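Local coordinates for protein UDP-N-acetylglucosamine 4,6-dehydratase (Vibrio fischeri, PDB 3PVZ) that binds NAD in a Rossmann-type fold and probably acts as a lyase that dehydrates UDP-N-acetylglucosamine, at residues A[7-18]-A[234-243]. Residues are numbered along the deposited sequence; the frame is centred on the assembly and turned at random.
Sequences ILSLIGRDTELF and FVTPQESGEL
Arg13 and Glu239 meet with their flat groups nearly coplanar, 8° apart, a worked example of a buried salt bridge that also serves a helix start. Arg13 NH2 lies 2.8 Å from Glu239 OE1, on the syn lone pair, and turns its other hydrogen to Phe234 O at 3.0 Å; both acceptors lie near the guanidinium plane. A bend at chi3 (-82°) carries the guanidinium to this edge-on position. The carboxylate is gripped from further directions: Thr236 N reaches Glu239 OE1 from above the carboxylate plane, and Leu17 N donates to Glu239 OE2 at 2.6 Å, also out of plane. Because Glu239 N bonds back to Thr236 OG1, the two residues form a capping box at the start of helix 237-250, just after strand 231-235.

Apolar groups flank the bridge. Ile11 lays CG2 3.4 Å from Phe234 CB, while Leu8 CD2 packs on the methyl of Thr236 and the end of Ile7, CD1, comes up against Pro237 CD at 3.8 Å. Farther along, the Phe18 ring presents its edge to Glu239 O, 3.3 Å from Phe18 CE2, with Leu17 CB over one face. Glu16 OE1 and Glu242 OE1 approach to 3.6 Å, and one water donates to both, which should ease their repulsion.

The side chain of Val235 has that of Val203, an NAD-binding residue, about 4 Å away, while one shared carboxylate, its charge probably stabilised by Arg13, ties the N-terminal segment to the strand-helix junction.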
loop_
_atom_site.group_PDB
_atom_site.type_symbol
_atom_site.label_atom_id
_atom_site.label_comp_id
_atom_site.label_asym_id
_atom_site.label_seq_id
_atom_site.Cartn_x
_atom_site.Cartn_y
_atom_site.Cartn_z
ATOM N N ILE A 7 -8.647 -15.543 16.632
ATOM C CA ILE A 7 -7.266 -15.582 16.153
ATOM C C ILE A 7 -6.431 -16.390 17.162
ATOM O O ILE A 7 -5.632 -17.234 16.771
ATOM C CB ILE A 7 -6.643 -14.170 15.943
ATOM C CG1 ILE A 7 -7.420 -13.384 14.875
ATOM C CG2 ILE A 7 -5.149 -14.296 15.542
ATOM C CD1 ILE A 7 -6.802 -12.011 14.485
ATOM N N LEU A 8 -6.635 -16.126 18.455
ATOM C CA LEU A 8 -5.939 -16.851 19.522
ATOM C C LEU A 8 -6.084 -18.348 19.388
ATOM O O LEU A 8 -5.085 -19.071 19.322
ATOM C CB LEU A 8 -6.425 -16.403 20.910
ATOM C CG LEU A 8 -5.764 -15.127 21.455
ATOM C CD1 LEU A 8 -6.393 -14.716 22.788
ATOM C CD2 LEU A 8 -4.258 -15.317 21.620
ATOM N N SER A 9 -7.319 -18.831 19.331
ATOM C CA SER A 9 -7.514 -20.262 19.153
ATOM C C SER A 9 -6.769 -20.760 17.905
ATOM O O SER A 9 -6.191 -21.824 17.942
ATOM C CB SER A 9 -9.006 -20.647 19.122
ATOM O OG SER A 9 -9.755 -19.772 18.294
ATOM N N LEU A 10 -6.731 -19.983 16.827
ATOM C CA LEU A 10 -5.972 -20.393 15.632
ATOM C C LEU A 10 -4.478 -20.532 15.880
ATOM O O LEU A 10 -3.844 -21.411 15.306
ATOM C CB LEU A 10 -6.189 -19.455 14.451
ATOM C CG LEU A 10 -7.449 -19.746 13.652
ATOM C CD1 LEU A 10 -7.558 -18.784 12.524
ATOM C CD2 LEU A 10 -7.426 -21.182 13.121
ATOM N N ILE A 11 -3.907 -19.694 16.736
ATOM C CA ILE A 11 -2.470 -19.787 16.974
ATOM C C ILE A 11 -2.171 -20.577 18.242
ATOM O O ILE A 11 -1.160 -20.341 18.921
ATOM C CB ILE A 11 -1.746 -18.392 16.926
ATOM C CG1 ILE A 11 -2.380 -17.380 17.883
ATOM C CG2 ILE A 11 -1.788 -17.854 15.533
ATOM C CD1 ILE A 11 -1.615 -16.056 17.990
ATOM N N GLY A 12 -3.049 -21.527 18.559
ATOM C CA GLY A 12 -2.760 -22.538 19.586
ATOM C C GLY A 12 -2.600 -22.009 20.993
ATOM O O GLY A 12 -1.837 -22.564 21.779
ATOM N N ARG A 13 -3.321 -20.933 21.300
ATOM C CA ARG A 13 -3.299 -20.288 22.605
ATOM C C ARG A 13 -4.731 -19.944 22.961
ATOM O O ARG A 13 -5.603 -20.000 22.123
ATOM C CB ARG A 13 -2.468 -18.986 22.563
ATOM C CG ARG A 13 -0.964 -19.179 22.651
ATOM C CD ARG A 13 -0.209 -17.866 23.085
ATOM N NE ARG A 13 0.016 -16.942 21.969
ATOM C CZ ARG A 13 -0.380 -15.668 21.938
ATOM N NH1 ARG A 13 -1.023 -15.111 22.957
ATOM N NH2 ARG A 13 -0.115 -14.938 20.873
ATOM N N ASP A 14 -4.968 -19.576 24.211
ATOM C CA ASP A 14 -6.313 -19.234 24.672
ATOM C C ASP A 14 -6.338 -17.910 25.467
ATOM O O ASP A 14 -7.412 -17.345 25.713
ATOM C CB ASP A 14 -6.883 -20.463 25.428
ATOM C CG ASP A 14 -7.648 -20.112 26.696
ATOM O OD1 ASP A 14 -8.710 -19.432 26.617
ATOM O OD2 ASP A 14 -7.197 -20.572 27.771
ATOM N N THR A 15 -5.156 -17.363 25.767
ATOM C CA THR A 15 -5.040 -16.139 26.568
ATOM C C THR A 15 -4.059 -15.102 25.966
ATOM O O THR A 15 -3.053 -15.472 25.349
ATOM C CB THR A 15 -4.573 -16.544 27.961
ATOM O OG1 THR A 15 -4.715 -15.445 28.858
ATOM C CG2 THR A 15 -3.116 -17.048 27.921
ATOM N N GLU A 16 -4.358 -13.820 26.161
ATOM C CA GLU A 16 -3.499 -12.732 25.684
ATOM C C GLU A 16 -2.102 -12.838 26.299
ATOM O O GLU A 16 -1.930 -13.463 27.336
ATOM C CB GLU A 16 -4.120 -11.337 25.933
ATOM C CG GLU A 16 -5.530 -11.136 25.335
ATOM C CD GLU A 16 -5.772 -9.812 24.532
ATOM O OE1 GLU A 16 -4.816 -9.055 24.133
ATOM O OE2 GLU A 16 -6.977 -9.567 24.248
ATOM N N LEU A 17 -1.099 -12.308 25.606
ATOM C CA LEU A 17 0.277 -12.294 26.104
ATOM C C LEU A 17 0.567 -11.331 27.251
ATOM O O LEU A 17 1.325 -11.662 28.151
ATOM C CB LEU A 17 1.260 -11.954 24.987
ATOM C CG LEU A 17 2.087 -13.097 24.431
ATOM C CD1 LEU A 17 1.161 -14.054 23.796
ATOM C CD2 LEU A 17 3.111 -12.578 23.427
ATOM N N PHE A 18 0.020 -10.116 27.189
ATOM C CA PHE A 18 0.463 -9.043 28.083
ATOM C C PHE A 18 -0.605 -8.601 29.100
ATOM O O PHE A 18 -0.532 -7.511 29.675
ATOM C CB PHE A 18 0.832 -7.847 27.253
ATOM C CG PHE A 18 1.775 -8.143 26.143
ATOM C CD1 PHE A 18 2.958 -8.796 26.377
ATOM C CD2 PHE A 18 1.507 -7.702 24.867
ATOM C CE1 PHE A 18 3.839 -9.037 25.354
ATOM C CE2 PHE A 18 2.391 -7.931 23.840
ATOM C CZ PHE A 18 3.543 -8.620 24.072
ATOM N N PHE A 234 3.573 -16.877 16.814
ATOM C CA PHE A 234 2.568 -15.974 16.361
ATOM C C PHE A 234 1.934 -15.170 17.493
ATOM O O PHE A 234 1.663 -15.685 18.570
ATOM C CB PHE A 234 1.476 -16.756 15.659
ATOM C CG PHE A 234 1.914 -17.352 14.373
ATOM C CD1 PHE A 234 1.722 -16.674 13.179
ATOM C CD2 PHE A 234 2.519 -18.613 14.348
ATOM C CE1 PHE A 234 2.134 -17.225 11.989
ATOM C CE2 PHE A 234 2.928 -19.155 13.172
ATOM C CZ PHE A 234 2.736 -18.486 11.985
ATOM N N VAL A 235 1.662 -13.911 17.217
ATOM C CA VAL A 235 0.895 -13.055 18.107
ATOM C C VAL A 235 -0.282 -12.504 17.352
ATOM O O VAL A 235 -0.320 -12.574 16.133
ATOM C CB VAL A 235 1.709 -11.883 18.635
ATOM C CG1 VAL A 235 2.809 -12.373 19.536
ATOM C CG2 VAL A 235 2.302 -11.053 17.477
ATOM N N THR A 236 -1.255 -11.988 18.104
ATOM C CA THR A 236 -2.377 -11.251 17.553
ATOM C C THR A 236 -2.038 -9.784 17.209
ATOM O O THR A 236 -1.139 -9.147 17.805
ATOM C CB THR A 236 -3.586 -11.236 18.522
ATOM O OG1 THR A 236 -3.255 -10.458 19.672
ATOM C CG2 THR A 236 -3.944 -12.680 18.980
ATOM N N PRO A 237 -2.793 -9.230 16.257
ATOM C CA PRO A 237 -2.709 -7.809 16.006
ATOM C C PRO A 237 -2.765 -6.986 17.300
ATOM O O PRO A 237 -1.895 -6.148 17.497
ATOM C CB PRO A 237 -3.928 -7.537 15.118
ATOM C CG PRO A 237 -4.094 -8.811 14.363
ATOM C CD PRO A 237 -3.793 -9.878 15.385
ATOM N N GLN A 238 -3.731 -7.225 18.185
ATOM C CA GLN A 238 -3.823 -6.404 19.394
ATOM C C GLN A 238 -2.579 -6.486 20.228
ATOM O O GLN A 238 -2.161 -5.514 20.845
ATOM C CB GLN A 238 -4.998 -6.797 20.258
ATOM C CG GLN A 238 -5.129 -5.966 21.543
ATOM C CD GLN A 238 -6.506 -6.118 22.175
ATOM O OE1 GLN A 238 -7.493 -6.276 21.470
ATOM N NE2 GLN A 238 -6.572 -6.065 23.507
ATOM N N GLU A 239 -1.983 -7.665 20.250
ATOM C CA GLU A 239 -0.770 -7.868 21.002
ATOM C C GLU A 239 0.346 -7.029 20.417
ATOM O O GLU A 239 1.141 -6.444 21.171
ATOM C CB GLU A 239 -0.422 -9.350 21.012
ATOM C CG GLU A 239 -1.347 -10.090 21.941
ATOM C CD GLU A 239 -1.130 -11.583 21.991
ATOM O OE1 GLU A 239 -0.568 -12.161 21.041
ATOM O OE2 GLU A 239 -1.546 -12.163 23.016
ATOM N N SER A 240 0.392 -6.939 19.081
ATOM C CA SER A 240 1.398 -6.085 18.403
ATOM C C SER A 240 1.205 -4.622 18.755
ATOM O O SER A 240 2.142 -3.883 19.016
ATOM C CB SER A 240 1.451 -6.310 16.887
ATOM O OG SER A 240 0.295 -5.896 16.212
ATOM N N GLY A 241 -0.030 -4.230 18.807
ATOM C CA GLY A 241 -0.376 -2.869 19.146
ATOM C C GLY A 241 -0.046 -2.563 20.575
ATOM O O GLY A 241 0.427 -1.472 20.883
ATOM N N GLU A 242 -0.270 -3.527 21.458
ATOM C CA GLU A 242 0.015 -3.310 22.875
ATOM C C GLU A 242 1.512 -3.177 23.145
ATOM O O GLU A 242 1.925 -2.356 23.942
ATOM C CB GLU A 242 -0.604 -4.414 23.715
ATOM C CG GLU A 242 -2.102 -4.258 23.875
ATOM C CD GLU A 242 -2.780 -5.467 24.569
ATOM O OE1 GLU A 242 -2.245 -6.602 24.516
ATOM O OE2 GLU A 242 -3.877 -5.273 25.142
ATOM N N LEU A 243 2.303 -3.985 22.458
ATOM C CA LEU A 243 3.732 -3.919 22.559
ATOM C C LEU A 243 4.288 -2.588 22.035
ATOM O O LEU A 243 5.115 -2.010 22.701
ATOM C CB LEU A 243 4.358 -5.092 21.791
ATOM C CG LEU A 243 5.869 -5.230 21.814
ATOM C CD1 LEU A 243 6.312 -5.578 23.193
ATOM C CD2 LEU A 243 6.299 -6.374 20.866
HETATM O O HOH W 1 -2.416 -8.857 25.782
#